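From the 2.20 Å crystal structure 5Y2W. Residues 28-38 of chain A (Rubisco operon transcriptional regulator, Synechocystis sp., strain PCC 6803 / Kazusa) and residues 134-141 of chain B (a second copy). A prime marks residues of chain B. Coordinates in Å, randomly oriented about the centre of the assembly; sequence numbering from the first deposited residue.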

# COMPACT_ATOMS: atom_id res chain seq x y z
N LEU A 28 -5.39 -1.95 15.65
CA LEU A 28 -5.31 -1.37 16.99
C LEU A 28 -6.18 -0.14 17.18
O LEU A 28 -6.67 0.10 18.26
CB LEU A 28 -3.90 -0.95 17.34
CG LEU A 28 -2.90 -1.98 17.86
CD1 LEU A 28 -1.89 -1.19 18.69
CD2 LEU A 28 -3.52 -3.12 18.68
N LEU A 29 -6.32 0.66 16.14
CA LEU A 29 -7.26 1.79 16.18
C LEU A 29 -8.70 1.44 16.54
O LEU A 29 -9.42 2.30 17.02
CB LEU A 29 -7.26 2.54 14.85
CG LEU A 29 -5.93 3.25 14.53
CD1 LEU A 29 -6.05 4.07 13.24
CD2 LEU A 29 -5.45 4.11 15.69
N GLY A 30 -9.11 0.20 16.31
CA GLY A 30 -10.49 -0.21 16.48
C GLY A 30 -10.88 -0.25 17.92
O GLY A 30 -11.92 0.30 18.29
N GLU A 31 -10.07 -0.89 18.74
CA GLU A 31 -10.32 -0.89 20.17
C GLU A 31 -10.23 0.56 20.68
O GLU A 31 -11.12 1.04 21.38
CB GLU A 31 -9.36 -1.83 20.91
CG GLU A 31 -9.77 -2.14 22.38
CD GLU A 31 -10.41 -3.52 22.60
OE1 GLU A 31 -10.47 -4.32 21.65
OE2 GLU A 31 -10.85 -3.81 23.75
N PHE A 32 -9.20 1.27 20.26
CA PHE A 32 -8.95 2.62 20.76
C PHE A 32 -10.16 3.52 20.53
O PHE A 32 -10.57 4.23 21.41
CB PHE A 32 -7.70 3.21 20.11
CG PHE A 32 -7.36 4.61 20.56
CD1 PHE A 32 -6.74 4.84 21.78
CD2 PHE A 32 -7.61 5.70 19.74
CE1 PHE A 32 -6.39 6.12 22.17
CE2 PHE A 32 -7.26 6.99 20.12
CZ PHE A 32 -6.65 7.20 21.34
N ILE A 33 -10.73 3.45 19.35
CA ILE A 33 -11.79 4.36 18.94
C ILE A 33 -13.14 4.07 19.58
O ILE A 33 -13.99 4.97 19.69
CB ILE A 33 -11.85 4.33 17.41
CG1 ILE A 33 -10.55 4.92 16.89
CG2 ILE A 33 -13.07 5.01 16.81
CD1 ILE A 33 -10.42 4.68 15.42
N GLN A 34 -13.34 2.81 19.99
CA GLN A 34 -14.50 2.42 20.77
C GLN A 34 -14.40 3.05 22.16
O GLN A 34 -15.39 3.51 22.71
CB GLN A 34 -14.57 0.93 20.95
CG GLN A 34 -14.83 0.22 19.65
CD GLN A 34 -14.65 -1.27 19.80
OE1 GLN A 34 -13.79 -1.73 20.55
NE2 GLN A 34 -15.47 -2.03 19.08
N LYS A 35 -13.18 3.03 22.70
CA LYS A 35 -12.89 3.58 24.00
C LYS A 35 -13.00 5.11 24.03
O LYS A 35 -13.33 5.67 25.07
CB LYS A 35 -11.50 3.13 24.46
CG LYS A 35 -11.19 3.54 25.88
CD LYS A 35 -10.15 2.67 26.55
CE LYS A 35 -10.01 3.10 28.01
NZ LYS A 35 -9.86 1.93 28.93
N TYR A 36 -12.73 5.77 22.91
CA TYR A 36 -12.82 7.24 22.82
C TYR A 36 -13.57 7.56 21.56
O TYR A 36 -12.97 7.81 20.52
CB TYR A 36 -11.43 7.89 22.82
CG TYR A 36 -10.57 7.48 23.99
CD1 TYR A 36 -10.69 8.10 25.22
CD2 TYR A 36 -9.67 6.43 23.88
CE1 TYR A 36 -9.92 7.71 26.31
CE2 TYR A 36 -8.89 6.01 24.95
CZ TYR A 36 -9.02 6.65 26.18
OH TYR A 36 -8.24 6.25 27.24
N PRO A 37 -14.90 7.52 21.63
CA PRO A 37 -15.74 7.80 20.47
C PRO A 37 -15.72 9.24 19.95
O PRO A 37 -16.24 9.52 18.85
CB PRO A 37 -17.14 7.42 20.96
CG PRO A 37 -16.90 6.39 22.00
CD PRO A 37 -15.64 6.84 22.70
N GLY A 38 -15.14 10.17 20.71
CA GLY A 38 -15.01 11.53 20.21
C GLY A 38 -13.83 11.72 19.26
O GLY A 38 -13.79 12.68 18.49
N VAL B 134 -22.47 10.71 5.71
CA VAL B 134 -21.96 9.54 6.43
C VAL B 134 -21.19 10.03 7.60
O VAL B 134 -20.71 11.13 7.59
CB VAL B 134 -21.03 8.66 5.57
CG1 VAL B 134 -21.86 7.82 4.66
CG2 VAL B 134 -20.02 9.51 4.79
N ARG B 135 -21.05 9.18 8.60
CA ARG B 135 -20.32 9.54 9.81
C ARG B 135 -18.86 9.13 9.66
O ARG B 135 -18.51 7.97 9.62
CB ARG B 135 -20.97 8.84 11.00
CG ARG B 135 -20.41 9.31 12.32
CD ARG B 135 -21.28 8.94 13.52
NE ARG B 135 -20.75 9.48 14.80
CZ ARG B 135 -19.82 8.89 15.55
NH1 ARG B 135 -19.27 7.74 15.20
NH2 ARG B 135 -19.41 9.47 16.68
N VAL B 136 -17.99 10.09 9.50
CA VAL B 136 -16.58 9.80 9.29
C VAL B 136 -15.77 10.13 10.54
O VAL B 136 -15.79 11.22 11.01
CB VAL B 136 -16.04 10.64 8.14
CG1 VAL B 136 -14.58 10.31 7.87
CG2 VAL B 136 -16.88 10.40 6.89
N ARG B 137 -15.03 9.17 11.06
CA ARG B 137 -14.02 9.47 12.08
C ARG B 137 -12.60 8.94 11.77
O ARG B 137 -11.64 9.29 12.45
CB ARG B 137 -14.55 9.00 13.44
CG ARG B 137 -15.69 9.90 13.93
CD ARG B 137 -15.87 9.79 15.42
NE ARG B 137 -16.23 8.40 15.76
CZ ARG B 137 -15.52 7.56 16.54
NH1 ARG B 137 -16.02 6.34 16.75
NH2 ARG B 137 -14.35 7.90 17.10
N LEU B 138 -12.48 8.10 10.74
CA LEU B 138 -11.23 7.52 10.32
C LEU B 138 -10.98 7.94 8.90
O LEU B 138 -11.79 7.69 8.02
CB LEU B 138 -11.29 6.01 10.37
CG LEU B 138 -11.49 5.38 11.74
CD1 LEU B 138 -11.57 3.88 11.66
CD2 LEU B 138 -10.32 5.79 12.62
N GLU B 139 -9.86 8.60 8.71
CA GLU B 139 -9.31 8.88 7.41
C GLU B 139 -8.05 8.06 7.34
O GLU B 139 -7.06 8.39 7.98
CB GLU B 139 -9.05 10.39 7.31
CG GLU B 139 -8.25 10.79 6.13
CD GLU B 139 -8.09 12.28 6.02
OE1 GLU B 139 -6.98 12.72 5.59
OE2 GLU B 139 -9.09 13.01 6.33
N LEU B 140 -8.10 6.94 6.60
CA LEU B 140 -6.97 6.00 6.54
C LEU B 140 -6.30 5.98 5.17
O LEU B 140 -6.87 5.54 4.20
CB LEU B 140 -7.38 4.61 6.93
CG LEU B 140 -8.08 4.45 8.27
CD1 LEU B 140 -8.40 2.98 8.52
CD2 LEU B 140 -7.21 5.00 9.37
N GLY B 141 -5.05 6.45 5.12
CA GLY B 141 -4.32 6.60 3.88
C GLY B 141 -3.80 5.33 3.16
O GLY B 141 -2.65 5.29 2.71

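Side chains of an extended segment tend to alternate, every second one facing a neighbouring helix, and a local departure from extended geometry can put two neighbours on the same side. The contact between these two copies of a Rubisco operon regulator is a compact example, burying 304 Å² without a single hydrogen bond between the stretches.

Along chain B, Val134′ makes no contact. Arg135′ is the first to reach across, its long side chain extended with three successive t torsions, so that NH2 lies 3.8 Å from Pro37 O, near the plane of the guanidinium. Val136′, between two arginines that point across, is out of reach, and Arg137′ then makes the most extensive contact of its stretch. Its CA-to-CB bond points toward the chain A stretch, and the chain bends at chi3 (m), bringing the guanidinium up to the residues that follow the last helical turn. Pro37 O lies over one face of that group, 3.0 Å from Arg137′ NH2, but the angle is too poor for a hydrogen bond. Proximity to a carbonyl is still electrostatically favourable for a cation, and the length of arginine lets a charged end sit at the more open margin. Arg137′ NH2 also approaches Ile33 CG2, at 3.2 Å.

With psi near -10° at Arg137′, the alternation breaks: Leu138′ points toward chain A too, and from here the contact becomes apolar. Leu138′ CD2 meets Ile33 CD1 at 3.0 Å, well inside the usual separation of two methyl carbons, so the exact distance is best not leaned on. Glu139′ is out of reach, its carboxylate hydrogen-bonded elsewhere in the structure. Leu140′, two residues on from Leu138′, points toward chain A again, its CD2 4.1 Å from Leu29 CD1.

The helix supplies the matching periodicity. Leu29 and Ile33, four residues apart, fall on the same side, and both point toward chain B with m,t side chains; Leu138′ and Leu140′ share that rotamer. All four are buried, as suits branched aliphatic residues, which fill space without leaving polar side-chain groups unpaired.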